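Local coordinates for protein (alpha-2u-globulin) (Rattus norvegicus, PDB 2A2U), which probably binds small lipophilic molecules inside a lipocalin beta barrel, and forms a complex with a hyaline droplet inducer, at residues G27-A32 with T114-Y119; F39-A44 with D169-D174; V59-I64 with L71-R76; E102-N107 with N126-E131. One frame throughout, in Å; residues are numbered along the deposited sequence.

Contact 1 of 4, residues G27-A32 with T114-Y119; sequences GNLDVA and TDYDRY
Thr114, the last residue of strand 106-114, sets OG1 anti to its backbone N (chi1 -168°), beside the carbonyl carbon. That oxygen donates to Tyr119 O and accepts from Tyr116 N, closing an ST turn. Thr114 CG2 takes the crowded position between the backbone N and the carbonyl carbon and meets Leu29 CD1 at 3.3 Å, the two side chains crossing at about a right angle. Asp115 OD1 accepts from Tyr119 N at 3.0 Å, and its OD2 makes a salt bridge with Arg118 NE. These bonds brace the connection between strands 106-114 and 119-128 of the lipocalin barrel, against which the chain leading into strand 36-44 is laid. Tyr116, at positive phi (78°), carries CG anti to its carbonyl carbon and reaches across with its ring. One ring face lies against Thr114 CG2, offset toward the rim, while Leu29 CD1 approaches Tyr116 CE1 obliquely at 3.8 Å. At the tip, Tyr116 OH accepts from Asp30 N at 2.7 Å, a bent bond (133° at the hydrogen); a water 2.6 Å from Tyr116 OH donates a weak bond to Asn28 O. Lys33 adds a cation-pi contact to the ring. A leucine at Tyr116 would remove the hydroxyl and would probably leave Asp30 N without this acceptor, loosening the hold on the N-terminal segment. Beyond it, Arg118 NH2 has a second carboxylate partner in Glu20, and Tyr119 turns to helix 147-158, touching Ile149 and Lys152.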
loop_
_atom_site.group_PDB
_atom_site.type_symbol
_atom_site.label_atom_id
_atom_site.label_comp_id
_atom_site.label_asym_id
_atom_site.label_seq_id
_atom_site.Cartn_x
_atom_site.Cartn_y
_atom_site.Cartn_z
ATOM N N GLY A 27 -5.846 -14.648 -24.202
ATOM C CA GLY A 27 -6.847 -15.239 -23.331
ATOM C C GLY A 27 -6.853 -16.747 -23.462
ATOM O O GLY A 27 -7.784 -17.326 -24.023
ATOM N N ASN A 28 -5.791 -17.372 -22.966
ATOM C CA ASN A 28 -5.618 -18.824 -23.004
ATOM C C ASN A 28 -4.519 -19.195 -22.018
ATOM O O ASN A 28 -4.238 -20.373 -21.788
ATOM C CB ASN A 28 -5.249 -19.298 -24.417
ATOM C CG ASN A 28 -4.039 -18.577 -24.991
ATOM O OD1 ASN A 28 -3.558 -17.589 -24.435
ATOM N ND2 ASN A 28 -3.563 -19.057 -26.129
ATOM N N LEU A 29 -3.929 -18.163 -21.428
ATOM C CA LEU A 29 -2.864 -18.297 -20.456
ATOM C C LEU A 29 -3.330 -18.958 -19.156
ATOM O O LEU A 29 -4.499 -18.916 -18.808
ATOM C CB LEU A 29 -2.306 -16.914 -20.141
ATOM C CG LEU A 29 -1.155 -16.924 -19.143
ATOM C CD1 LEU A 29 0.127 -17.270 -19.866
ATOM C CD2 LEU A 29 -1.036 -15.593 -18.460
ATOM N N ASP A 30 -2.388 -19.576 -18.456
ATOM C CA ASP A 30 -2.610 -20.235 -17.182
ATOM C C ASP A 30 -1.548 -19.612 -16.275
ATOM O O ASP A 30 -0.481 -20.183 -16.059
ATOM C CB ASP A 30 -2.391 -21.746 -17.310
ATOM C CG ASP A 30 -2.687 -22.493 -16.016
ATOM O OD1 ASP A 30 -3.118 -21.859 -15.030
ATOM O OD2 ASP A 30 -2.489 -23.722 -15.969
ATOM N N VAL A 31 -1.857 -18.418 -15.774
ATOM C CA VAL A 31 -0.959 -17.643 -14.922
ATOM C C VAL A 31 -0.393 -18.407 -13.729
ATOM O O VAL A 31 0.686 -18.092 -13.242
ATOM C CB VAL A 31 -1.640 -16.327 -14.450
ATOM C CG1 VAL A 31 -2.689 -16.610 -13.406
ATOM C CG2 VAL A 31 -0.613 -15.358 -13.916
ATOM N N ALA A 32 -1.105 -19.437 -13.291
ATOM C CA ALA A 32 -0.664 -20.254 -12.167
ATOM C C ALA A 32 0.703 -20.875 -12.426
ATOM O O ALA A 32 1.494 -21.046 -11.504
ATOM C CB ALA A 32 -1.668 -21.342 -11.894
ATOM N N THR A 114 4.322 -16.762 -23.623
ATOM C CA THR A 114 5.011 -17.607 -22.656
ATOM C C THR A 114 4.870 -19.077 -23.030
ATOM O O THR A 114 3.890 -19.467 -23.659
ATOM C CB THR A 114 4.454 -17.407 -21.222
ATOM O OG1 THR A 114 5.320 -18.035 -20.271
ATOM C CG2 THR A 114 3.079 -18.030 -21.084
ATOM N N ASP A 115 5.892 -19.864 -22.713
ATOM C CA ASP A 115 5.871 -21.296 -22.966
ATOM C C ASP A 115 5.924 -21.976 -21.599
ATOM O O ASP A 115 6.031 -23.188 -21.487
ATOM C CB ASP A 115 7.031 -21.702 -23.882
ATOM C CG ASP A 115 8.335 -21.909 -23.152
ATOM O OD1 ASP A 115 8.587 -21.217 -22.150
ATOM O OD2 ASP A 115 9.122 -22.764 -23.606
ATOM N N TYR A 116 5.861 -21.137 -20.569
ATOM C CA TYR A 116 5.858 -21.508 -19.158
ATOM C C TYR A 116 7.157 -21.907 -18.466
ATOM O O TYR A 116 7.503 -21.345 -17.423
ATOM C CB TYR A 116 4.769 -22.535 -18.866
ATOM C CG TYR A 116 3.371 -22.044 -19.150
ATOM C CD1 TYR A 116 2.767 -21.077 -18.348
ATOM C CD2 TYR A 116 2.649 -22.551 -20.221
ATOM C CE1 TYR A 116 1.468 -20.645 -18.609
ATOM C CE2 TYR A 116 1.368 -22.127 -20.485
ATOM C CZ TYR A 116 0.784 -21.181 -19.687
ATOM O OH TYR A 116 -0.497 -20.822 -19.973
ATOM N N ASP A 117 7.878 -22.874 -19.021
ATOM C CA ASP A 117 9.120 -23.319 -18.383
ATOM C C ASP A 117 10.417 -22.822 -18.982
ATOM O O ASP A 117 11.492 -23.320 -18.653
ATOM C CB ASP A 117 9.150 -24.840 -18.199
ATOM C CG ASP A 117 8.649 -25.579 -19.404
ATOM O OD1 ASP A 117 9.147 -25.318 -20.520
ATOM O OD2 ASP A 117 7.749 -26.427 -19.240
ATOM N N ARG A 118 10.324 -21.828 -19.849
ATOM C CA ARG A 118 11.521 -21.268 -20.437
ATOM C C ARG A 118 11.505 -19.755 -20.425
ATOM O O ARG A 118 12.333 -19.125 -19.769
ATOM C CB ARG A 118 11.717 -21.755 -21.866
ATOM C CG ARG A 118 12.399 -23.090 -21.973
ATOM C CD ARG A 118 12.939 -23.296 -23.370
ATOM N NE ARG A 118 11.884 -23.255 -24.381
ATOM C CZ ARG A 118 12.070 -22.863 -25.638
ATOM N NH1 ARG A 118 13.273 -22.476 -26.047
ATOM N NH2 ARG A 118 11.048 -22.852 -26.485
ATOM N N TYR A 119 10.534 -19.177 -21.127
ATOM C CA TYR A 119 10.436 -17.732 -21.233
ATOM C C TYR A 119 9.047 -17.141 -20.972
ATOM O O TYR A 119 8.038 -17.849 -20.903
ATOM C CB TYR A 119 10.909 -17.296 -22.627
ATOM C CG TYR A 119 9.967 -17.712 -23.740
ATOM C CD1 TYR A 119 9.998 -19.001 -24.262
ATOM C CD2 TYR A 119 9.010 -16.826 -24.236
ATOM C CE1 TYR A 119 9.094 -19.397 -25.250
ATOM C CE2 TYR A 119 8.104 -17.210 -25.219
ATOM C CZ TYR A 119 8.144 -18.495 -25.720
ATOM O OH TYR A 119 7.226 -18.892 -26.669
HETATM O O HOH W 1 -1.723 -22.563 -21.521
#

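Contact 2 of 4, residues F39-A44 with D169-D174; sequences FSIVVA and DLTKTD
Asp169 OD1 is gripped by two donors, Thr171 OG1 at 2.5 Å and Thr171 N at 3.0 Å, both arriving from above the carboxylate plane; the backbone bond makes this an Asx turn. The other oxygen, OD2, forms a salt bridge with Lys150 of helix 147-158. An alanine at Asp169 would remove both carboxylate oxygens and would probably loosen the turn and its tie to that helix. The same turn presents Leu170 N to Ile41 O at 2.9 Å, bent (135° at the hydrogen) and coming from above the carbonyl plane. Apolar contacts flank this bond. Leu170 has its CG anti to the carbonyl carbon, and Leu170 CD1 touches both Val43 CG1 (3.7 Å) and Ser40 CB (3.8 Å), the side chain crossing Val43 at about a right angle. Thr171 CG2 meets Ile41 CG2 at 3.6 Å, obliquely. The hydroxyl of Ser40 turns elsewhere, to Met61 N and Val59 O. Val42 pairs with Asp169 as an antiparallel non-hydrogen-bonded pair, and Ile41 and Val42 together face Leu138 in a classic beta bulge. This is the lipocalin pattern in which a short strand after the C-terminal helix adds to the first strand of the barrel.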
loop_
_atom_site.group_PDB
_atom_site.type_symbol
_atom_site.label_atom_id
_atom_site.label_comp_id
_atom_site.label_asym_id
_atom_site.label_seq_id
_atom_site.Cartn_x
_atom_site.Cartn_y
_atom_site.Cartn_z
ATOM N N PHE A 39 14.551 -14.830 -14.428
ATOM C CA PHE A 39 15.728 -13.975 -14.537
ATOM C C PHE A 39 15.504 -12.988 -15.657
ATOM O O PHE A 39 14.807 -13.301 -16.619
ATOM C CB PHE A 39 16.961 -14.797 -14.887
ATOM C CG PHE A 39 17.367 -15.756 -13.827
ATOM C CD1 PHE A 39 16.809 -17.023 -13.765
ATOM C CD2 PHE A 39 18.319 -15.397 -12.891
ATOM C CE1 PHE A 39 17.191 -17.916 -12.785
ATOM C CE2 PHE A 39 18.711 -16.284 -11.905
ATOM C CZ PHE A 39 18.144 -17.547 -11.852
ATOM N N SER A 40 16.097 -11.804 -15.537
ATOM C CA SER A 40 15.979 -10.776 -16.562
ATOM C C SER A 40 16.982 -11.075 -17.660
ATOM O O SER A 40 18.180 -11.141 -17.402
ATOM C CB SER A 40 16.242 -9.394 -15.967
ATOM O OG SER A 40 15.133 -8.981 -15.196
ATOM N N ILE A 41 16.485 -11.257 -18.879
ATOM C CA ILE A 41 17.341 -11.570 -20.010
ATOM C C ILE A 41 17.528 -10.383 -20.963
ATOM O O ILE A 41 18.658 -9.965 -21.219
ATOM C CB ILE A 41 16.802 -12.800 -20.781
ATOM C CG1 ILE A 41 16.436 -13.931 -19.805
ATOM C CG2 ILE A 41 17.824 -13.274 -21.797
ATOM C CD1 ILE A 41 17.560 -14.379 -18.873
ATOM N N VAL A 42 16.430 -9.843 -21.486
ATOM C CA VAL A 42 16.486 -8.712 -22.415
ATOM C C VAL A 42 15.368 -7.718 -22.114
ATOM O O VAL A 42 14.227 -8.114 -21.882
ATOM C CB VAL A 42 16.323 -9.186 -23.885
ATOM C CG1 VAL A 42 16.379 -8.015 -24.830
ATOM C CG2 VAL A 42 17.394 -10.189 -24.240
ATOM N N VAL A 43 15.715 -6.435 -22.067
ATOM C CA VAL A 43 14.744 -5.364 -21.832
ATOM C C VAL A 43 14.829 -4.422 -23.023
ATOM O O VAL A 43 15.908 -4.191 -23.553
ATOM C CB VAL A 43 15.031 -4.556 -20.536
ATOM C CG1 VAL A 43 14.956 -5.454 -19.330
ATOM C CG2 VAL A 43 16.387 -3.897 -20.606
ATOM N N ALA A 44 13.699 -3.873 -23.442
ATOM C CA ALA A 44 13.694 -2.977 -24.581
ATOM C C ALA A 44 12.665 -1.884 -24.400
ATOM O O ALA A 44 11.522 -2.157 -24.030
ATOM C CB ALA A 44 13.397 -3.753 -25.837
ATOM N N ASP A 169 20.469 -6.417 -23.960
ATOM C CA ASP A 169 20.677 -7.772 -23.454
ATOM C C ASP A 169 21.393 -7.666 -22.104
ATOM O O ASP A 169 22.597 -7.396 -22.047
ATOM C CB ASP A 169 21.516 -8.580 -24.457
ATOM C CG ASP A 169 21.672 -10.052 -24.065
ATOM O OD1 ASP A 169 21.352 -10.428 -22.919
ATOM O OD2 ASP A 169 22.123 -10.846 -24.915
ATOM N N LEU A 170 20.651 -7.906 -21.026
ATOM C CA LEU A 170 21.194 -7.807 -19.678
ATOM C C LEU A 170 22.058 -8.978 -19.239
ATOM O O LEU A 170 22.697 -8.895 -18.189
ATOM C CB LEU A 170 20.073 -7.622 -18.657
ATOM C CG LEU A 170 19.143 -6.418 -18.758
ATOM C CD1 LEU A 170 18.130 -6.491 -17.639
ATOM C CD2 LEU A 170 19.933 -5.135 -18.661
ATOM N N THR A 171 22.076 -10.061 -20.017
ATOM C CA THR A 171 22.872 -11.234 -19.656
ATOM C C THR A 171 24.366 -10.967 -19.633
ATOM O O THR A 171 25.118 -11.687 -18.987
ATOM C CB THR A 171 22.612 -12.420 -20.584
ATOM O OG1 THR A 171 22.961 -12.065 -21.925
ATOM C CG2 THR A 171 21.164 -12.832 -20.520
ATOM N N LYS A 172 24.793 -9.941 -20.347
ATOM C CA LYS A 172 26.191 -9.619 -20.389
ATOM C C LYS A 172 26.673 -8.716 -19.250
ATOM O O LYS A 172 27.850 -8.750 -18.889
ATOM C CB LYS A 172 26.507 -9.045 -21.753
ATOM C CG LYS A 172 26.396 -9.979 -22.914
ATOM C CD LYS A 172 25.389 -9.558 -24.068
ATOM C CE LYS A 172 25.886 -10.115 -25.447
ATOM N NZ LYS A 172 25.513 -9.280 -26.609
ATOM N N THR A 173 25.723 -8.050 -18.593
ATOM C CA THR A 173 26.006 -7.160 -17.464
ATOM C C THR A 173 25.754 -7.777 -16.078
ATOM O O THR A 173 25.377 -8.947 -15.957
ATOM C CB THR A 173 25.170 -5.854 -17.551
ATOM O OG1 THR A 173 23.846 -6.080 -17.043
ATOM C CG2 THR A 173 25.058 -5.377 -18.996
ATOM N N ASP A 174 25.994 -6.979 -15.036
ATOM C CA ASP A 174 25.774 -7.429 -13.667
ATOM C C ASP A 174 24.310 -7.276 -13.336
ATOM O O ASP A 174 23.803 -6.159 -13.214
ATOM C CB ASP A 174 26.587 -6.615 -12.657
ATOM C CG ASP A 174 26.215 -6.939 -11.212
ATOM O OD1 ASP A 174 26.023 -8.135 -10.897
ATOM O OD2 ASP A 174 26.104 -6.003 -10.393
#

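Contact 3 of 4, residues V59-I64 with L71-R76; sequences VFMQHI and LGFKFR
The ring of Phe73 takes Met61 SD at its edge, in the ring plane and 3.8 Å from Phe73 CD2, a Met-aromatic contact. It lies in an antiparallel hairpin of the lipocalin barrel, strands 60-67 and 70-78. Ile64 runs beside this ring, pointing the same way, with Ile64 CD1 meeting Phe73 CE2 obliquely at 3.7 Å. Phe75 has CG in the crowded position between its backbone N and carbonyl carbon (chi1 63°), and Val59 CB approaches Phe75 CD2 obliquely at 3.6 Å. The guanidinium of Arg76 has the amide of Gln62 over one face, the two planes perpendicular. Met61, Ile64, Phe73 and Phe75 share one side of the sheet, where Trp38 and Tyr139 also pack on Met61; Phe60, His63, Lys74 and Arg76 share the other. His63 has Asp37 as a partner on that side, and the ammonium of Lys74 forms a salt bridge with Asp65 of the second subunit. Phe60 and Arg76 are bonded both ways through their backbones: Phe60 N meets Arg76 O nearly along the C=O axis, while Arg76 N reaches Phe60 O from above the carbonyl plane. Further along, Gln62 and His63 both face Lys74, a classic beta bulge that shifts the register by one. Lys74 O takes its stronger bond from His63 N at 3.1 Å (155°), in the carbonyl plane, and a weak one from Gln62 N.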
loop_
_atom_site.group_PDB
_atom_site.type_symbol
_atom_site.label_atom_id
_atom_site.label_comp_id
_atom_site.label_asym_id
_atom_site.label_seq_id
_atom_site.Cartn_x
_atom_site.Cartn_y
_atom_site.Cartn_z
ATOM N N VAL A 59 15.300 -3.460 -14.281
ATOM C CA VAL A 59 15.140 -4.321 -13.119
ATOM C C VAL A 59 15.620 -5.739 -13.385
ATOM O O VAL A 59 15.460 -6.270 -14.484
ATOM C CB VAL A 59 13.664 -4.355 -12.611
ATOM C CG1 VAL A 59 13.132 -2.941 -12.459
ATOM C CG2 VAL A 59 12.784 -5.181 -13.539
ATOM N N PHE A 60 16.206 -6.342 -12.358
ATOM C CA PHE A 60 16.726 -7.689 -12.437
ATOM C C PHE A 60 15.795 -8.620 -11.672
ATOM O O PHE A 60 15.899 -8.788 -10.460
ATOM C CB PHE A 60 18.136 -7.710 -11.856
ATOM C CG PHE A 60 19.043 -6.667 -12.445
ATOM C CD1 PHE A 60 19.166 -6.536 -13.824
ATOM C CD2 PHE A 60 19.768 -5.811 -11.626
ATOM C CE1 PHE A 60 19.998 -5.571 -14.384
ATOM C CE2 PHE A 60 20.607 -4.839 -12.182
ATOM C CZ PHE A 60 20.715 -4.724 -13.566
ATOM N N MET A 61 14.870 -9.221 -12.403
ATOM C CA MET A 61 13.880 -10.120 -11.831
ATOM C C MET A 61 14.504 -11.285 -11.082
ATOM O O MET A 61 15.634 -11.682 -11.363
ATOM C CB MET A 61 12.970 -10.630 -12.948
ATOM C CG MET A 61 11.677 -11.323 -12.488
ATOM S SD MET A 61 10.632 -10.313 -11.362
ATOM C CE MET A 61 10.814 -8.628 -12.212
ATOM N N GLN A 62 13.754 -11.827 -10.127
ATOM C CA GLN A 62 14.208 -12.954 -9.324
ATOM C C GLN A 62 13.154 -14.034 -9.149
ATOM O O GLN A 62 13.439 -15.215 -9.324
ATOM C CB GLN A 62 14.631 -12.499 -7.938
ATOM C CG GLN A 62 15.731 -11.486 -7.894
ATOM C CD GLN A 62 16.132 -11.177 -6.476
ATOM O OE1 GLN A 62 17.293 -10.928 -6.190
ATOM N NE2 GLN A 62 15.170 -11.208 -5.571
ATOM N N HIS A 63 11.937 -13.631 -8.802
ATOM C CA HIS A 63 10.867 -14.586 -8.561
ATOM C C HIS A 63 9.510 -13.943 -8.787
ATOM O O HIS A 63 9.349 -12.748 -8.579
ATOM C CB HIS A 63 10.970 -15.076 -7.110
ATOM C CG HIS A 63 10.009 -16.160 -6.756
ATOM N ND1 HIS A 63 10.337 -17.500 -6.857
ATOM C CD2 HIS A 63 8.743 -16.119 -6.286
ATOM C CE1 HIS A 63 9.303 -18.228 -6.462
ATOM N NE2 HIS A 63 8.327 -17.416 -6.111
ATOM N N ILE A 64 8.549 -14.737 -9.245
ATOM C CA ILE A 64 7.189 -14.278 -9.467
ATOM C C ILE A 64 6.259 -15.159 -8.636
ATOM O O ILE A 64 6.331 -16.385 -8.714
ATOM C CB ILE A 64 6.769 -14.397 -10.952
ATOM C CG1 ILE A 64 7.500 -13.355 -11.793
ATOM C CG2 ILE A 64 5.253 -14.225 -11.094
ATOM C CD1 ILE A 64 7.111 -13.364 -13.252
ATOM N N LEU A 71 -0.239 -10.629 -8.886
ATOM C CA LEU A 71 1.071 -11.236 -9.052
ATOM C C LEU A 71 2.087 -10.472 -8.203
ATOM O O LEU A 71 2.068 -9.251 -8.170
ATOM C CB LEU A 71 1.507 -11.150 -10.512
ATOM C CG LEU A 71 0.746 -11.968 -11.549
ATOM C CD1 LEU A 71 1.249 -11.598 -12.943
ATOM C CD2 LEU A 71 0.926 -13.462 -11.280
ATOM N N GLY A 72 2.969 -11.188 -7.522
ATOM C CA GLY A 72 3.984 -10.534 -6.725
ATOM C C GLY A 72 5.283 -10.647 -7.482
ATOM O O GLY A 72 5.548 -11.676 -8.078
ATOM N N PHE A 73 6.097 -9.605 -7.465
ATOM C CA PHE A 73 7.367 -9.626 -8.163
ATOM C C PHE A 73 8.498 -9.264 -7.214
ATOM O O PHE A 73 8.515 -8.163 -6.665
ATOM C CB PHE A 73 7.364 -8.610 -9.307
ATOM C CG PHE A 73 6.411 -8.938 -10.419
ATOM C CD1 PHE A 73 5.069 -8.588 -10.332
ATOM C CD2 PHE A 73 6.862 -9.583 -11.570
ATOM C CE1 PHE A 73 4.187 -8.883 -11.370
ATOM C CE2 PHE A 73 5.984 -9.881 -12.616
ATOM C CZ PHE A 73 4.648 -9.528 -12.512
ATOM N N LYS A 74 9.426 -10.191 -6.997
ATOM C CA LYS A 74 10.585 -9.916 -6.156
ATOM C C LYS A 74 11.742 -9.734 -7.116
ATOM O O LYS A 74 12.060 -10.640 -7.871
ATOM C CB LYS A 74 10.877 -11.071 -5.214
ATOM C CG LYS A 74 12.051 -10.782 -4.337
ATOM C CD LYS A 74 12.149 -11.782 -3.247
ATOM C CE LYS A 74 13.569 -12.255 -3.122
ATOM N NZ LYS A 74 13.778 -13.121 -1.935
ATOM N N PHE A 75 12.364 -8.565 -7.098
ATOM C CA PHE A 75 13.458 -8.278 -8.018
ATOM C C PHE A 75 14.492 -7.360 -7.389
ATOM O O PHE A 75 14.264 -6.803 -6.322
ATOM C CB PHE A 75 12.903 -7.592 -9.258
ATOM C CG PHE A 75 12.269 -6.268 -8.967
ATOM C CD1 PHE A 75 10.977 -6.203 -8.446
ATOM C CD2 PHE A 75 12.970 -5.083 -9.162
ATOM C CE1 PHE A 75 10.395 -4.976 -8.118
ATOM C CE2 PHE A 75 12.395 -3.844 -8.836
ATOM C CZ PHE A 75 11.105 -3.795 -8.312
ATOM N N ARG A 76 15.619 -7.186 -8.074
ATOM C CA ARG A 76 16.687 -6.326 -7.588
ATOM C C ARG A 76 16.902 -5.166 -8.522
ATOM O O ARG A 76 16.608 -5.243 -9.714
ATOM C CB ARG A 76 17.997 -7.089 -7.435
ATOM C CG ARG A 76 18.022 -8.004 -6.258
ATOM C CD ARG A 76 19.396 -8.071 -5.651
ATOM N NE ARG A 76 19.580 -9.318 -4.924
ATOM C CZ ARG A 76 19.940 -10.460 -5.501
ATOM N NH1 ARG A 76 20.163 -10.508 -6.814
ATOM N NH2 ARG A 76 20.019 -11.570 -4.779
#

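Contact 4 of 4, residues E102-N107 with N126-E131; sequences EYDGGN and NFKNGE
Backbone bonds join Gly106 and Phe127 in both directions: Gly106 N donates to Phe127 O at 2.8 Å, and Phe127 N to Gly106 O at 2.9 Å, each in the carbonyl plane. Among the side-chain bonds, the amide of Asn126 does the linking. With CG anti to its backbone N (chi1 171°), it lies alongside Asn107, pointing the same way with the amide planes 47° apart. Asn126 ND2 spends both hydrogens across the contact, on Asp104 O at 2.9 Å and on Asn107 OD1 at 2.9 Å, which fixes the amide's rotation. Asn107 ND2 in turn donates along a lone pair of Tyr103 O at 2.8 Å, so the two amides hold consecutive carbonyls of the loop, those of Tyr103 and Asp104. A water lies between Asp104 OD2 and Asn126 OD1, within hydrogen-bonding reach of both. The one salt bridge across the contact runs from the extended Lys128 chain, where Lys128 NZ meets Asp104 OD1 at 2.8 Å from above the carboxylate plane; Lys50 is a second charged partner, at OD2. Packing is close at Gly105, where a side chain would clash with Phe127 O. The ring of Phe127 leads away to a cation-pi contact with Lys92 of the third subunit. The site is the antiparallel hairpin of strands 106-114 and 119-128, where the loop entering the first strand is tied to the end of the second, beside a type I' beta turn from Lys128 to Glu131, within a lipocalin barrel.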
loop_
_atom_site.group_PDB
_atom_site.type_symbol
_atom_site.label_atom_id
_atom_site.label_comp_id
_atom_site.label_asym_id
_atom_site.label_seq_id
_atom_site.Cartn_x
_atom_site.Cartn_y
_atom_site.Cartn_z
ATOM N N GLU A 102 1.808 0.237 -9.495
ATOM C CA GLU A 102 2.288 1.592 -9.325
ATOM C C GLU A 102 3.788 1.510 -9.115
ATOM O O GLU A 102 4.258 0.924 -8.147
ATOM C CB GLU A 102 1.601 2.266 -8.134
ATOM C CG GLU A 102 1.853 3.773 -8.025
ATOM C CD GLU A 102 1.198 4.590 -9.138
ATOM O OE1 GLU A 102 0.297 4.078 -9.832
ATOM O OE2 GLU A 102 1.577 5.764 -9.312
ATOM N N TYR A 103 4.541 2.041 -10.068
ATOM C CA TYR A 103 5.995 2.034 -9.983
ATOM C C TYR A 103 6.548 3.055 -10.953
ATOM O O TYR A 103 6.530 2.828 -12.158
ATOM C CB TYR A 103 6.560 0.652 -10.330
ATOM C CG TYR A 103 8.076 0.628 -10.314
ATOM C CD1 TYR A 103 8.778 0.670 -9.104
ATOM C CD2 TYR A 103 8.809 0.583 -11.496
ATOM C CE1 TYR A 103 10.176 0.666 -9.069
ATOM C CE2 TYR A 103 10.216 0.581 -11.474
ATOM C CZ TYR A 103 10.884 0.622 -10.256
ATOM O OH TYR A 103 12.263 0.619 -10.223
ATOM N N ASP A 104 7.034 4.175 -10.433
ATOM C CA ASP A 104 7.581 5.231 -11.277
ATOM C C ASP A 104 6.474 5.664 -12.229
ATOM O O ASP A 104 6.707 5.861 -13.425
ATOM C CB ASP A 104 8.776 4.691 -12.056
ATOM C CG ASP A 104 9.571 5.779 -12.720
ATOM O OD1 ASP A 104 9.998 6.716 -12.032
ATOM O OD2 ASP A 104 9.784 5.695 -13.939
ATOM N N GLY A 105 5.257 5.743 -11.684
ATOM C CA GLY A 105 4.081 6.113 -12.451
ATOM C C GLY A 105 3.033 5.011 -12.420
ATOM O O GLY A 105 3.115 4.089 -11.607
ATOM N N GLY A 106 2.032 5.125 -13.286
ATOM C CA GLY A 106 0.986 4.125 -13.348
ATOM C C GLY A 106 1.332 3.197 -14.482
ATOM O O GLY A 106 1.512 3.651 -15.610
ATOM N N ASN A 107 1.432 1.905 -14.189
ATOM C CA ASN A 107 1.796 0.924 -15.201
ATOM C C ASN A 107 0.709 -0.074 -15.530
ATOM O O ASN A 107 0.063 -0.619 -14.647
ATOM C CB ASN A 107 3.021 0.126 -14.754
ATOM C CG ASN A 107 4.214 0.995 -14.468
ATOM O OD1 ASN A 107 4.866 1.488 -15.385
ATOM N ND2 ASN A 107 4.538 1.154 -13.188
ATOM N N ASN A 126 3.814 2.795 -19.505
ATOM C CA ASN A 126 3.948 3.597 -18.296
ATOM C C ASN A 126 3.364 4.996 -18.458
ATOM O O ASN A 126 3.443 5.570 -19.530
ATOM C CB ASN A 126 5.426 3.688 -17.915
ATOM C CG ASN A 126 5.687 4.679 -16.803
ATOM O OD1 ASN A 126 5.822 5.875 -17.053
ATOM N ND2 ASN A 126 5.789 4.188 -15.573
ATOM N N PHE A 127 2.712 5.503 -17.417
ATOM C CA PHE A 127 2.159 6.852 -17.448
ATOM C C PHE A 127 2.663 7.641 -16.255
ATOM O O PHE A 127 2.521 7.211 -15.111
ATOM C CB PHE A 127 0.645 6.857 -17.417
ATOM C CG PHE A 127 0.066 8.221 -17.277
ATOM C CD1 PHE A 127 -0.178 9.005 -18.396
ATOM C CD2 PHE A 127 -0.160 8.755 -16.014
ATOM C CE1 PHE A 127 -0.633 10.301 -18.254
ATOM C CE2 PHE A 127 -0.609 10.041 -15.862
ATOM C CZ PHE A 127 -0.847 10.823 -16.980
ATOM N N LYS A 128 3.211 8.815 -16.525
ATOM C CA LYS A 128 3.716 9.652 -15.462
ATOM C C LYS A 128 3.804 11.103 -15.882
ATOM O O LYS A 128 4.590 11.462 -16.756
ATOM C CB LYS A 128 5.085 9.173 -15.011
ATOM C CG LYS A 128 5.522 9.760 -13.696
ATOM C CD LYS A 128 6.924 9.329 -13.390
ATOM C CE LYS A 128 7.281 9.578 -11.941
ATOM N NZ LYS A 128 8.690 9.152 -11.700
ATOM N N ASN A 129 3.002 11.936 -15.228
ATOM C CA ASN A 129 2.964 13.371 -15.490
ATOM C C ASN A 129 2.689 13.674 -16.957
ATOM O O ASN A 129 3.502 14.309 -17.626
ATOM C CB ASN A 129 4.269 14.040 -15.035
ATOM C CG ASN A 129 4.549 13.826 -13.555
ATOM O OD1 ASN A 129 3.656 13.957 -12.712
ATOM N ND2 ASN A 129 5.798 13.506 -13.231
ATOM N N GLY A 130 1.550 13.197 -17.455
ATOM C CA GLY A 130 1.173 13.435 -18.835
ATOM C C GLY A 130 1.859 12.586 -19.891
ATOM O O GLY A 130 1.330 12.435 -20.991
ATOM N N GLU A 131 3.022 12.021 -19.574
ATOM C CA GLU A 131 3.761 11.197 -20.534
ATOM C C GLU A 131 3.622 9.685 -20.375
ATOM O O GLU A 131 3.351 9.172 -19.286
ATOM C CB GLU A 131 5.245 11.554 -20.509
ATOM C CG GLU A 131 5.557 12.934 -21.040
ATOM C CD GLU A 131 7.004 13.313 -20.837
ATOM O OE1 GLU A 131 7.796 12.474 -20.358
ATOM O OE2 GLU A 131 7.364 14.460 -21.164
HETATM O O HOH W 2 8.009 7.008 -15.845
#

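Overall arrangement
From the N terminus, the 27-32 segment opens contact 1, and strand 36-44 then opens contact 2. Contact 3 closes first, as the hairpin of strands 60-67 and 70-78, and so lies within the loops of both. It touches contact 1 through Val31 and Leu71, and contact 2 through Ser40 with Met61 and Val59. Contact 4 opens next at 102-107; contact 1 closes at 114-119 before contact 4 does at 126-131, so these two cross, on opposite sides of the chain's centre. Contact 2 closes last, crossing contact 1 and enclosing contact 4. Together they tie the N-terminal segment onto the barrel, and join its hairpins and the C-terminal strand.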